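Local coordinates for protein probable porin (Pseudomonas aeruginosa, PDB 4FT6) that forms an outer-membrane beta-barrel of the OprD porin family and probably lets small solutes diffuse across the outer membrane, at residues A[269-274]-A[303-308]; A[114-119]-A[135-140]; A[317-322]-A[351-356]; A[197-202]-A[215-220]. All coordinates share one frame; numbering follows the deposited sequence.

Interaction 1 of 4, residues A[269-274]-A[303-308]; sequences GYQRMY and ERSWQL
Gly-269 and Gln-307 open a ladder in which strand 269-274 runs antiparallel to strand 304-308, N-to-C directions 165° apart; Gly-269 with Gln-307 and Gln-271 with Ser-305 are the hydrogen-bonded pairs, and Tyr-270 with Trp-306 and Arg-272 with Arg-304 the non-hydrogen-bonded ones. At the end of the ladder Met-273 N bonds to Glu-303 O (2.9 Å). On one face the two arginines lie side by side and point the same way. Arg-272, CG anti to its backbone N (chi1 178°), is extended, while the bent chain of Arg-304 brings its guanidinium flat onto that of Arg-272, centres 3.9 Å apart and planes inclined by 13°. Arg-304 NE sits over the middle of one face of the Arg-272 group, and Tyr-274 CE2 lies over the opposite face. Farther along, Tyr-270 turns the edge of its ring to Trp-306, CD1 lying 4.3 Å from CB. The other face is polar: Ser-305 OG stands 3.6 Å from Gln-271 CB, and small Ser-305 and the amides of Gln-271 and Gln-307 all hydrogen-bond to Asn-291 in the long connection between the strands. The arginine stack joins like charges through flat surfaces and aliphatic stems, so their repulsion is probably eased by surrounding groups or solvent, while the loop is held mainly by neutral hydrogen bonds, with a Glu-303 to Arg-296 salt bridge beside the strand's start.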
loop_
_atom_site.group_PDB
_atom_site.type_symbol
_atom_site.label_atom_id
_atom_site.label_comp_id
_atom_site.label_asym_id
_atom_site.label_seq_id
_atom_site.Cartn_x
_atom_site.Cartn_y
_atom_site.Cartn_z
ATOM N N GLY A 269 4.658 -17.694 4.577
ATOM C CA GLY A 269 3.356 -17.125 4.305
ATOM C C GLY A 269 2.637 -18.008 3.316
ATOM O O GLY A 269 3.288 -18.711 2.541
ATOM N N TYR A 270 1.306 -17.983 3.357
ATOM C CA TYR A 270 0.500 -18.698 2.386
ATOM C C TYR A 270 -0.629 -17.806 1.931
ATOM O O TYR A 270 -1.111 -16.955 2.687
ATOM C CB TYR A 270 -0.075 -19.988 2.970
ATOM C CG TYR A 270 -0.825 -20.826 1.956
ATOM C CD1 TYR A 270 -0.144 -21.580 1.008
ATOM C CD2 TYR A 270 -2.213 -20.869 1.941
ATOM C CE1 TYR A 270 -0.830 -22.360 0.068
ATOM C CE2 TYR A 270 -2.903 -21.652 1.011
ATOM C CZ TYR A 270 -2.204 -22.394 0.076
ATOM O OH TYR A 270 -2.867 -23.171 -0.856
ATOM N N GLN A 271 -1.055 -18.009 0.690
ATOM C CA GLN A 271 -2.078 -17.170 0.090
ATOM C C GLN A 271 -2.806 -17.958 -0.992
ATOM O O GLN A 271 -2.169 -18.662 -1.777
ATOM C CB GLN A 271 -1.430 -15.924 -0.505
ATOM C CG GLN A 271 -2.392 -15.026 -1.223
ATOM C CD GLN A 271 -1.740 -13.745 -1.669
ATOM O OE1 GLN A 271 -1.061 -13.071 -0.884
ATOM N NE2 GLN A 271 -1.934 -13.397 -2.942
ATOM N N ARG A 272 -4.132 -17.848 -1.034
ATOM C CA ARG A 272 -4.908 -18.549 -2.053
ATOM C C ARG A 272 -6.151 -17.788 -2.517
ATOM O O ARG A 272 -6.886 -17.206 -1.715
ATOM C CB ARG A 272 -5.287 -19.950 -1.575
ATOM C CG ARG A 272 -6.128 -20.718 -2.571
ATOM C CD ARG A 272 -6.262 -22.146 -2.153
ATOM N NE ARG A 272 -7.082 -22.943 -3.062
ATOM C CZ ARG A 272 -7.228 -24.262 -2.958
ATOM N NH1 ARG A 272 -6.607 -24.927 -1.992
ATOM N NH2 ARG A 272 -7.986 -24.920 -3.827
ATOM N N MET A 273 -6.361 -17.800 -3.828
ATOM C CA MET A 273 -7.485 -17.150 -4.489
ATOM C C MET A 273 -8.564 -18.221 -4.781
ATOM O O MET A 273 -8.283 -19.231 -5.440
ATOM C CB MET A 273 -6.982 -16.574 -5.816
ATOM C CG MET A 273 -6.978 -15.046 -5.965
ATOM S SD MET A 273 -6.569 -14.053 -4.518
ATOM C CE MET A 273 -4.864 -14.514 -4.245
ATOM N N TYR A 274 -9.785 -18.022 -4.293
ATOM C CA TYR A 274 -10.872 -18.962 -4.567
ATOM C C TYR A 274 -11.973 -18.291 -5.373
ATOM O O TYR A 274 -12.241 -17.089 -5.190
ATOM C CB TYR A 274 -11.512 -19.475 -3.264
ATOM C CG TYR A 274 -10.583 -20.115 -2.253
ATOM C CD1 TYR A 274 -9.844 -19.338 -1.369
ATOM C CD2 TYR A 274 -10.479 -21.494 -2.150
ATOM C CE1 TYR A 274 -9.004 -19.919 -0.426
ATOM C CE2 TYR A 274 -9.640 -22.089 -1.200
ATOM C CZ TYR A 274 -8.911 -21.287 -0.344
ATOM O OH TYR A 274 -8.074 -21.831 0.597
ATOM N N GLU A 303 -5.200 -18.630 -8.044
ATOM C CA GLU A 303 -3.772 -18.706 -7.750
ATOM C C GLU A 303 -3.512 -19.131 -6.314
ATOM O O GLU A 303 -3.948 -18.474 -5.367
ATOM C CB GLU A 303 -3.017 -17.411 -8.061
ATOM C CG GLU A 303 -1.499 -17.572 -7.881
ATOM C CD GLU A 303 -0.687 -16.685 -8.811
ATOM O OE1 GLU A 303 -1.022 -15.490 -8.925
ATOM O OE2 GLU A 303 0.280 -17.180 -9.437
ATOM N N ARG A 304 -2.818 -20.257 -6.171
ATOM C CA ARG A 304 -2.307 -20.711 -4.883
ATOM C C ARG A 304 -0.843 -20.312 -4.799
ATOM O O ARG A 304 -0.102 -20.468 -5.774
ATOM C CB ARG A 304 -2.457 -22.227 -4.777
ATOM C CG ARG A 304 -3.904 -22.635 -4.666
ATOM C CD ARG A 304 -4.322 -23.681 -5.674
ATOM N NE ARG A 304 -4.414 -25.002 -5.060
ATOM C CZ ARG A 304 -4.967 -26.068 -5.627
ATOM N NH1 ARG A 304 -5.507 -25.988 -6.834
ATOM N NH2 ARG A 304 -4.975 -27.218 -4.975
ATOM N N SER A 305 -0.418 -19.790 -3.653
ATOM C CA SER A 305 0.957 -19.333 -3.526
ATOM C C SER A 305 1.455 -19.370 -2.087
ATOM O O SER A 305 0.660 -19.321 -1.144
ATOM C CB SER A 305 1.119 -17.914 -4.112
ATOM O OG SER A 305 0.305 -16.975 -3.433
ATOM N N TRP A 306 2.776 -19.468 -1.929
ATOM C CA TRP A 306 3.414 -19.334 -0.621
ATOM C C TRP A 306 4.616 -18.386 -0.660
ATOM O O TRP A 306 5.006 -17.893 -1.726
ATOM C CB TRP A 306 3.863 -20.693 -0.109
ATOM C CG TRP A 306 4.765 -21.434 -1.054
ATOM C CD1 TRP A 306 4.386 -22.324 -2.016
ATOM C CD2 TRP A 306 6.205 -21.381 -1.101
ATOM N NE1 TRP A 306 5.494 -22.819 -2.660
ATOM C CE2 TRP A 306 6.622 -22.257 -2.118
ATOM C CE3 TRP A 306 7.177 -20.676 -0.385
ATOM C CZ2 TRP A 306 7.974 -22.450 -2.437
ATOM C CZ3 TRP A 306 8.522 -20.866 -0.707
ATOM C CH2 TRP A 306 8.903 -21.744 -1.720
ATOM N N GLN A 307 5.210 -18.144 0.506
ATOM C CA GLN A 307 6.347 -17.242 0.597
ATOM C C GLN A 307 7.266 -17.659 1.732
ATOM O O GLN A 307 6.800 -18.085 2.796
ATOM C CB GLN A 307 5.885 -15.797 0.825
ATOM C CG GLN A 307 7.035 -14.814 1.038
ATOM C CD GLN A 307 6.583 -13.381 1.290
ATOM O OE1 GLN A 307 7.310 -12.604 1.915
ATOM N NE2 GLN A 307 5.390 -13.017 0.788
ATOM N N LEU A 308 8.569 -17.542 1.502
ATOM C CA LEU A 308 9.550 -17.677 2.569
ATOM C C LEU A 308 10.292 -16.352 2.614
ATOM O O LEU A 308 10.659 -15.798 1.565
ATOM C CB LEU A 308 10.527 -18.820 2.281
ATOM C CG LEU A 308 11.425 -19.210 3.456
ATOM C CD1 LEU A 308 10.575 -19.422 4.682
ATOM C CD2 LEU A 308 12.237 -20.484 3.154
#

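Interaction 2 of 4, residues A[114-119]-A[135-140]; sequences LGELLP and TFQGGM. With C8E ((hydroxyethyloxy)tri(ethyloxy)octane), chain D.
Leu-117 and Phe-136 form a hydrogen-bonded pair where two neighbouring antiparallel segments of the OprD-type barrel both turn a corner, at Gly-115 and Glu-116 on one side and at Gly-138 on the other. Leu-117 N reaches Phe-136 O at 2.8 Å, and the return bond from Phe-136 N to Leu-117 O is equally long. The closely packed part lies on the face of Leu-117 and Phe-136: Leu-117 CD1 rests against Met-140 CG, the two side chains sliding past each other in opposite directions, and Met-140 curls at its thioether to place CE 3.9 Å from Pro-119 CB. Pro-119 crosses Phe-136 at about a right angle, CG 3.6 Å from CD1; a stiff ring and a broad aromatic fill this buried spot well. Partly exposed Leu-114, Gly-115, Gly-138 and Gly-139 make the looser side, with little side-chain packing. Gly-115 N still bonds Gly-138 O at 2.8 Å, the return from Gly-138 N to Gly-115 O being longer at 3.3 Å, and the backbone angles of Gly-115 call for glycine. Beside it, the octyl end of a C8E detergent molecule comes to Glu-116, whose carboxylate is nonetheless well partnered: Thr-135 OG1 donates to OE2, which also makes a salt bridge with Arg-98. Gln-137, bonded through OE1 to Ser-158, lies alongside Glu-116, amide and carboxylate planes 32° apart. Its NE2 meets Glu-116 OE1 at 2.7 Å, coming from above the carboxylate plane.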
loop_
_atom_site.group_PDB
_atom_site.type_symbol
_atom_site.label_atom_id
_atom_site.label_comp_id
_atom_site.label_asym_id
_atom_site.label_seq_id
_atom_site.Cartn_x
_atom_site.Cartn_y
_atom_site.Cartn_z
ATOM N N LEU A 114 -12.229 14.944 6.861
ATOM C CA LEU A 114 -12.836 15.055 5.545
ATOM C C LEU A 114 -11.861 15.722 4.572
ATOM O O LEU A 114 -10.999 16.484 4.995
ATOM C CB LEU A 114 -14.118 15.868 5.654
ATOM C CG LEU A 114 -15.077 15.253 6.671
ATOM C CD1 LEU A 114 -15.740 16.343 7.489
ATOM C CD2 LEU A 114 -16.113 14.414 5.953
ATOM N N GLY A 115 -11.982 15.431 3.278
ATOM C CA GLY A 115 -11.175 16.115 2.288
ATOM C C GLY A 115 -10.151 15.196 1.659
ATOM O O GLY A 115 -10.486 14.078 1.246
ATOM N N GLU A 116 -8.909 15.676 1.577
ATOM C CA GLU A 116 -7.813 14.880 1.031
ATOM C C GLU A 116 -7.319 13.863 2.084
ATOM O O GLU A 116 -6.856 14.236 3.166
ATOM C CB GLU A 116 -6.670 15.799 0.557
ATOM C CG GLU A 116 -5.540 15.095 -0.196
ATOM C CD GLU A 116 -5.877 14.798 -1.659
ATOM O OE1 GLU A 116 -7.080 14.737 -2.004
ATOM O OE2 GLU A 116 -4.938 14.623 -2.482
ATOM N N LEU A 117 -7.429 12.575 1.779
ATOM C CA LEU A 117 -7.118 11.546 2.769
ATOM C C LEU A 117 -6.052 10.556 2.319
ATOM O O LEU A 117 -5.907 10.287 1.116
ATOM C CB LEU A 117 -8.386 10.783 3.147
ATOM C CG LEU A 117 -9.404 11.672 3.839
ATOM C CD1 LEU A 117 -10.748 10.964 4.008
ATOM C CD2 LEU A 117 -8.864 12.155 5.188
ATOM N N LEU A 118 -5.324 10.020 3.301
ATOM C CA LEU A 118 -4.355 8.935 3.101
ATOM C C LEU A 118 -4.781 7.682 3.881
ATOM O O LEU A 118 -4.137 7.317 4.874
ATOM C CB LEU A 118 -2.957 9.378 3.550
ATOM C CG LEU A 118 -2.252 10.421 2.672
ATOM C CD1 LEU A 118 -1.125 11.093 3.462
ATOM C CD2 LEU A 118 -1.715 9.784 1.360
ATOM N N PRO A 119 -5.866 7.015 3.439
ATOM C CA PRO A 119 -6.367 5.868 4.223
ATOM C C PRO A 119 -5.442 4.663 4.190
ATOM O O PRO A 119 -4.960 4.276 3.116
ATOM C CB PRO A 119 -7.683 5.486 3.513
ATOM C CG PRO A 119 -7.513 5.983 2.092
ATOM C CD PRO A 119 -6.673 7.259 2.226
ATOM N N THR A 135 -4.006 9.186 -3.055
ATOM C CA THR A 135 -4.857 9.793 -2.033
ATOM C C THR A 135 -6.309 9.541 -2.349
ATOM O O THR A 135 -6.659 9.261 -3.499
ATOM C CB THR A 135 -4.648 11.309 -1.918
ATOM O OG1 THR A 135 -4.623 11.874 -3.230
ATOM C CG2 THR A 135 -3.355 11.638 -1.188
ATOM N N PHE A 136 -7.163 9.655 -1.337
ATOM C CA PHE A 136 -8.582 9.534 -1.600
ATOM C C PHE A 136 -9.353 10.796 -1.202
ATOM O O PHE A 136 -8.874 11.615 -0.415
ATOM C CB PHE A 136 -9.118 8.311 -0.891
ATOM C CG PHE A 136 -8.769 7.037 -1.574
ATOM C CD1 PHE A 136 -7.489 6.495 -1.473
ATOM C CD2 PHE A 136 -9.718 6.387 -2.361
ATOM C CE1 PHE A 136 -7.175 5.305 -2.143
ATOM C CE2 PHE A 136 -9.412 5.202 -3.028
ATOM C CZ PHE A 136 -8.147 4.659 -2.916
ATOM N N GLN A 137 -10.550 10.956 -1.751
ATOM C CA GLN A 137 -11.351 12.099 -1.395
ATOM C C GLN A 137 -12.652 11.629 -0.813
ATOM O O GLN A 137 -13.443 10.949 -1.491
ATOM C CB GLN A 137 -11.635 12.991 -2.606
ATOM C CG GLN A 137 -10.416 13.724 -3.102
ATOM C CD GLN A 137 -9.466 12.800 -3.821
ATOM O OE1 GLN A 137 -9.874 12.096 -4.747
ATOM N NE2 GLN A 137 -8.201 12.760 -3.381
ATOM N N GLY A 138 -12.885 12.025 0.435
ATOM C CA GLY A 138 -14.131 11.722 1.110
ATOM C C GLY A 138 -14.005 12.057 2.581
ATOM O O GLY A 138 -13.508 13.139 2.931
ATOM N N GLY A 139 -14.445 11.138 3.439
ATOM C CA GLY A 139 -14.518 11.409 4.857
ATOM C C GLY A 139 -14.309 10.140 5.656
ATOM O O GLY A 139 -14.836 9.071 5.300
ATOM N N MET A 140 -13.541 10.245 6.737
ATOM C CA MET A 140 -13.279 9.082 7.568
ATOM C C MET A 140 -13.646 9.336 9.011
ATOM O O MET A 140 -13.310 10.377 9.592
ATOM C CB MET A 140 -11.807 8.662 7.489
ATOM C CG MET A 140 -11.339 8.291 6.103
ATOM S SD MET A 140 -9.554 8.048 6.080
ATOM C CE MET A 140 -9.452 6.453 6.888
HETATM C C1 C8E D . -8.972 17.692 -1.549
HETATM C C2 C8E D . -9.222 18.991 -0.773
HETATM C C3 C8E D . -9.732 20.117 -1.677
HETATM C C4 C8E D . -8.664 21.144 -2.049
HETATM C C5 C8E D . -8.815 22.418 -1.223
HETATM C C6 C8E D . -7.900 23.564 -1.639
HETATM C C7 C8E D . -6.778 23.838 -0.639
HETATM C C8 C8E D . -6.335 25.298 -0.733
HETATM O O9 C8E D . -5.573 25.739 0.375
HETATM C C10 C8E D . -4.175 25.596 0.211
HETATM C C11 C8E D . -3.458 26.941 0.345
HETATM O O12 C8E D . -3.796 27.615 1.541
HETATM C C13 C8E D . -2.781 28.486 2.002
HETATM C C14 C8E D . -2.941 28.773 3.493
HETATM O O15 C8E D . -1.997 28.049 4.255
#

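Interaction 3 of 4, residues A[317-322]-A[351-356]; sequences LGIPGL and VAYVIQ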
loop_
_atom_site.group_PDB
_atom_site.type_symbol
_atom_site.label_atom_id
_atom_site.label_comp_id
_atom_site.label_asym_id
_atom_site.label_seq_id
_atom_site.Cartn_x
_atom_site.Cartn_y
_atom_site.Cartn_z
ATOM N N LEU A 317 25.455 -6.681 14.611
ATOM C CA LEU A 317 26.842 -6.630 14.152
ATOM C C LEU A 317 27.544 -5.333 14.546
ATOM O O LEU A 317 28.744 -5.175 14.314
ATOM C CB LEU A 317 26.922 -6.815 12.640
ATOM C CG LEU A 317 26.711 -8.236 12.127
ATOM C CD1 LEU A 317 27.597 -8.480 10.913
ATOM C CD2 LEU A 317 26.997 -9.251 13.224
ATOM N N GLY A 318 26.795 -4.415 15.150
ATOM C CA GLY A 318 27.306 -3.090 15.456
ATOM C C GLY A 318 27.220 -2.123 14.283
ATOM O O GLY A 318 28.143 -1.345 14.049
ATOM N N ILE A 319 26.120 -2.191 13.533
ATOM C CA ILE A 319 25.863 -1.277 12.420
ATOM C C ILE A 319 24.376 -0.904 12.363
ATOM O O ILE A 319 23.684 -1.250 11.397
ATOM C CB ILE A 319 26.241 -1.885 11.035
ATOM C CG1 ILE A 319 27.480 -2.788 11.104
ATOM C CG2 ILE A 319 26.441 -0.777 9.994
ATOM C CD1 ILE A 319 27.812 -3.490 9.788
ATOM N N PRO A 320 23.878 -0.187 13.392
ATOM C CA PRO A 320 22.449 0.165 13.437
ATOM C C PRO A 320 22.038 1.044 12.258
ATOM O O PRO A 320 22.849 1.840 11.777
ATOM C CB PRO A 320 22.318 0.956 14.741
ATOM C CG PRO A 320 23.687 1.509 14.986
ATOM C CD PRO A 320 24.642 0.466 14.473
ATOM N N GLY A 321 20.798 0.897 11.803
ATOM C CA GLY A 321 20.337 1.609 10.627
ATOM C C GLY A 321 20.450 0.772 9.365
ATOM O O GLY A 321 19.808 1.064 8.358
ATOM N N LEU A 322 21.260 -0.279 9.408
ATOM C CA LEU A 322 21.395 -1.146 8.248
ATOM C C LEU A 322 20.466 -2.354 8.374
ATOM O O LEU A 322 20.534 -3.089 9.350
ATOM C CB LEU A 322 22.848 -1.594 8.094
ATOM C CG LEU A 322 23.101 -2.570 6.946
ATOM C CD1 LEU A 322 22.711 -1.943 5.629
ATOM C CD2 LEU A 322 24.546 -2.987 6.936
ATOM N N VAL A 351 17.664 -3.907 0.676
ATOM C CA VAL A 351 18.712 -3.458 1.582
ATOM C C VAL A 351 18.460 -1.996 1.897
ATOM O O VAL A 351 18.151 -1.206 1.001
ATOM C CB VAL A 351 20.099 -3.624 0.982
ATOM C CG1 VAL A 351 21.149 -3.215 1.998
ATOM C CG2 VAL A 351 20.313 -5.070 0.559
ATOM N N ALA A 352 18.552 -1.634 3.170
ATOM C CA ALA A 352 18.282 -0.260 3.559
ATOM C C ALA A 352 19.294 0.229 4.579
ATOM O O ALA A 352 19.748 -0.529 5.447
ATOM C CB ALA A 352 16.856 -0.110 4.090
ATOM N N TYR A 353 19.655 1.499 4.453
ATOM C CA TYR A 353 20.506 2.143 5.436
ATOM C C TYR A 353 19.979 3.537 5.779
ATOM O O TYR A 353 19.592 4.309 4.897
ATOM C CB TYR A 353 21.941 2.230 4.944
ATOM C CG TYR A 353 22.889 2.769 5.974
ATOM C CD1 TYR A 353 23.225 2.019 7.093
ATOM C CD2 TYR A 353 23.470 4.019 5.824
ATOM C CE1 TYR A 353 24.112 2.502 8.044
ATOM C CE2 TYR A 353 24.359 4.515 6.774
ATOM C CZ TYR A 353 24.675 3.748 7.879
ATOM O OH TYR A 353 25.553 4.219 8.828
ATOM N N VAL A 354 19.959 3.845 7.070
ATOM C CA VAL A 354 19.536 5.148 7.540
ATOM C C VAL A 354 20.606 5.726 8.456
ATOM O O VAL A 354 20.888 5.161 9.514
ATOM C CB VAL A 354 18.195 5.068 8.283
ATOM C CG1 VAL A 354 17.816 6.440 8.820
ATOM C CG2 VAL A 354 17.105 4.560 7.356
ATOM N N ILE A 355 21.215 6.832 8.028
ATOM C CA ILE A 355 22.240 7.514 8.814
ATOM C C ILE A 355 21.655 7.908 10.168
ATOM O O ILE A 355 20.631 8.592 10.242
ATOM C CB ILE A 355 22.752 8.767 8.093
ATOM C CG1 ILE A 355 23.381 8.388 6.750
ATOM C CG2 ILE A 355 23.747 9.515 8.955
ATOM C CD1 ILE A 355 23.704 9.584 5.875
ATOM N N GLN A 356 22.302 7.467 11.240
ATOM C CA GLN A 356 21.697 7.546 12.567
ATOM C C GLN A 356 22.234 8.716 13.404
ATOM O O GLN A 356 21.692 9.033 14.468
ATOM C CB GLN A 356 21.862 6.198 13.299
ATOM C CG GLN A 356 21.079 5.025 12.687
ATOM C CD GLN A 356 19.881 4.610 13.528
ATOM O OE1 GLN A 356 19.944 4.614 14.758
ATOM N NE2 GLN A 356 18.780 4.253 12.868
#
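Gly-321 and Val-354 meet where a type II beta turn, Ile-319 to Leu-322, leads into a strand of the barrel wall and lies beside the end of the neighbouring strand 342-354. Backbone bonding comes first. Leu-322 N closes the turn on Ile-319 O at 3.3 Å, and Val-354 N donates to Gly-321 O at 3.1 Å, the donor standing well above the carbonyl plane. Proline followed by glycine suits this turn: Pro-320 has the fixed phi the second position needs, and Gly-321 adopts a positive phi (96°) unfavourable for most other residues. The CA-H of Tyr-353 also points to Gly-321 O. Apolar contacts follow: Leu-322 CB lies at the edge of the Tyr-353 ring, 3.8 Å from CD1, and Leu-322 CD1 faces Val-351 CG1, near which a detergent molecule is bound. Among polar side chains, Gln-356 bends back over the turn, its CG near Pro-320 O and its NE2 3.8 Å from Gly-321 CA.

Interaction 4 of 4, residues A[197-202]-A[215-220]; sequences SQVGLW and YSLSHK
Ser-197 and His-219 are joined tip to edge, Ser-197 OG lying near the imidazole plane 2.8 Å from His-219 ND1; either atom could be the donor. The histidine CG is anti to its backbone N (chi1 -173°), which swings the ring toward the serine, and its other nitrogen, NE2, is held by Gln-221. On the same face Val-199 and Leu-217 lie alongside, CG2 to CD2 4.1 Å, and Leu-201 CD2 approaches Tyr-215 CE2 at 4.3 Å. On the other face a water links the strands: the extended Gln-198 brings NE2 within 3.0 Å to donate to it, and the water spans the remaining distance to the short Ser-216 side chain, 2.8 Å from OG, while donating weakly to Gln-198 O. Paired backbone bonds fix all this, Gln-198 with Ser-218 and Gly-200 with Ser-216; side-chain-free Gly-200 lets Ser-216 CB lie beside its backbone, 3.9 Å from Gly-200 N. Farther out, Trp-202 stacks on His-152. Exposed Leu-201, Leu-217 and Tyr-215 share a largely apolar face, on which Ser-197 and His-219 satisfy each other; glutamine and serines line the other. This is consistent with membrane-facing and lumen-facing sides, as expected of a beta hairpin in a porin barrel wall.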
loop_
_atom_site.group_PDB
_atom_site.type_symbol
_atom_site.label_atom_id
_atom_site.label_comp_id
_atom_site.label_asym_id
_atom_site.label_seq_id
_atom_site.Cartn_x
_atom_site.Cartn_y
_atom_site.Cartn_z
ATOM N N SER A 197 -3.346 -10.163 21.068
ATOM C CA SER A 197 -4.253 -10.722 20.083
ATOM C C SER A 197 -5.166 -9.631 19.525
ATOM O O SER A 197 -5.385 -8.600 20.163
ATOM C CB SER A 197 -5.082 -11.843 20.709
ATOM O OG SER A 197 -4.278 -12.620 21.576
ATOM N N GLN A 198 -5.676 -9.855 18.319
ATOM C CA GLN A 198 -6.583 -8.911 17.702
ATOM C C GLN A 198 -7.464 -9.594 16.674
ATOM O O GLN A 198 -7.020 -10.483 15.946
ATOM C CB GLN A 198 -5.821 -7.764 17.049
ATOM C CG GLN A 198 -6.673 -6.531 16.849
ATOM C CD GLN A 198 -6.093 -5.590 15.826
ATOM O OE1 GLN A 198 -5.528 -4.551 16.171
ATOM N NE2 GLN A 198 -6.235 -5.946 14.550
ATOM N N VAL A 199 -8.719 -9.164 16.632
ATOM C CA VAL A 199 -9.683 -9.696 15.689
ATOM C C VAL A 199 -10.350 -8.517 14.978
ATOM O O VAL A 199 -10.736 -7.530 15.615
ATOM C CB VAL A 199 -10.716 -10.591 16.395
ATOM C CG1 VAL A 199 -11.301 -9.878 17.599
ATOM C CG2 VAL A 199 -11.799 -11.010 15.430
ATOM N N GLY A 200 -10.438 -8.600 13.653
ATOM C CA GLY A 200 -10.952 -7.501 12.865
ATOM C C GLY A 200 -12.140 -7.888 12.008
ATOM O O GLY A 200 -12.259 -9.038 11.583
ATOM N N LEU A 201 -13.011 -6.919 11.741
ATOM C CA LEU A 201 -14.196 -7.157 10.936
ATOM C C LEU A 201 -14.477 -5.952 10.076
ATOM O O LEU A 201 -14.571 -4.822 10.566
ATOM C CB LEU A 201 -15.390 -7.441 11.826
ATOM C CG LEU A 201 -15.812 -8.893 11.723
ATOM C CD1 LEU A 201 -16.159 -9.409 13.098
ATOM C CD2 LEU A 201 -16.997 -8.967 10.767
ATOM N N TRP A 202 -14.601 -6.190 8.781
ATOM C CA TRP A 202 -14.747 -5.100 7.847
ATOM C C TRP A 202 -15.738 -5.442 6.763
ATOM O O TRP A 202 -15.867 -6.607 6.355
ATOM C CB TRP A 202 -13.410 -4.813 7.200
ATOM C CG TRP A 202 -12.382 -4.316 8.159
ATOM C CD1 TRP A 202 -11.639 -5.067 9.028
ATOM C CD2 TRP A 202 -11.965 -2.952 8.340
ATOM N NE1 TRP A 202 -10.789 -4.251 9.743
ATOM C CE2 TRP A 202 -10.964 -2.951 9.340
ATOM C CE3 TRP A 202 -12.341 -1.735 7.759
ATOM C CZ2 TRP A 202 -10.330 -1.774 9.768
ATOM C CZ3 TRP A 202 -11.719 -0.571 8.184
ATOM C CH2 TRP A 202 -10.717 -0.601 9.176
ATOM N N TYR A 215 -12.273 -10.545 7.245
ATOM C CA TYR A 215 -12.137 -11.076 8.597
ATOM C C TYR A 215 -10.661 -11.185 8.911
ATOM O O TYR A 215 -9.871 -11.624 8.065
ATOM C CB TYR A 215 -12.742 -12.471 8.680
ATOM C CG TYR A 215 -14.143 -12.550 8.158
ATOM C CD1 TYR A 215 -14.388 -12.678 6.804
ATOM C CD2 TYR A 215 -15.229 -12.514 9.017
ATOM C CE1 TYR A 215 -15.681 -12.751 6.314
ATOM C CE2 TYR A 215 -16.532 -12.589 8.534
ATOM C CZ TYR A 215 -16.748 -12.709 7.183
ATOM O OH TYR A 215 -18.024 -12.777 6.679
ATOM N N SER A 216 -10.287 -10.815 10.130
ATOM C CA SER A 216 -8.876 -10.715 10.466
ATOM C C SER A 216 -8.563 -11.304 11.830
ATOM O O SER A 216 -9.324 -11.152 12.788
ATOM C CB SER A 216 -8.435 -9.256 10.423
ATOM O OG SER A 216 -7.127 -9.135 10.936
ATOM N N LEU A 217 -7.422 -11.968 11.916
ATOM C CA LEU A 217 -7.017 -12.633 13.142
ATOM C C LEU A 217 -5.514 -12.542 13.254
ATOM O O LEU A 217 -4.804 -12.896 12.314
ATOM C CB LEU A 217 -7.425 -14.101 13.100
ATOM C CG LEU A 217 -8.262 -14.569 14.282
ATOM C CD1 LEU A 217 -7.766 -13.903 15.554
ATOM C CD2 LEU A 217 -9.731 -14.256 14.036
ATOM N N SER A 218 -5.019 -12.082 14.397
ATOM C CA SER A 218 -3.591 -11.853 14.533
ATOM C C SER A 218 -3.136 -11.999 15.970
ATOM O O SER A 218 -3.859 -11.643 16.897
ATOM C CB SER A 218 -3.228 -10.463 14.005
ATOM O OG SER A 218 -3.094 -9.538 15.066
ATOM N N HIS A 219 -1.935 -12.536 16.164
ATOM C CA HIS A 219 -1.380 -12.680 17.510
ATOM C C HIS A 219 0.115 -12.434 17.496
ATOM O O HIS A 219 0.795 -12.826 16.553
ATOM C CB HIS A 219 -1.656 -14.066 18.070
ATOM C CG HIS A 219 -1.266 -14.221 19.501
ATOM N ND1 HIS A 219 -2.161 -14.068 20.538
ATOM C CD2 HIS A 219 -0.073 -14.521 20.074
ATOM C CE1 HIS A 219 -1.540 -14.274 21.688
ATOM N NE2 HIS A 219 -0.278 -14.547 21.435
ATOM N N LYS A 220 0.620 -11.791 18.543
ATOM C CA LYS A 220 2.028 -11.411 18.607
ATOM C C LYS A 220 2.491 -11.474 20.051
ATOM O O LYS A 220 1.942 -10.792 20.906
ATOM C CB LYS A 220 2.235 -9.998 18.052
HETATM O O HOH W 1 -6.860 -8.731 13.644
#

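Along the chain the contacts come in the order interaction 2, interaction 4, interaction 1, interaction 3, each closing before the next opens. Interactions 1 and 4 join antiparallel wall strands, 264-274 with 304-313 and 197-206 with 210-223; their centres are the closest, 19 Å apart. Interaction 2 joins segments where the chain turns a corner, and interaction 3 a turn to a strand end. None touches another. Interactions 1 and 2, with centres 31 Å apart, lie on opposite sides of the chain's centre, while interaction 2 comes within about 7 Å of interaction 4 at the nearest atoms. Interaction 3 has its centre 32 to 34 Å from the others. Together they sample wall, corner and turn of one porin barrel.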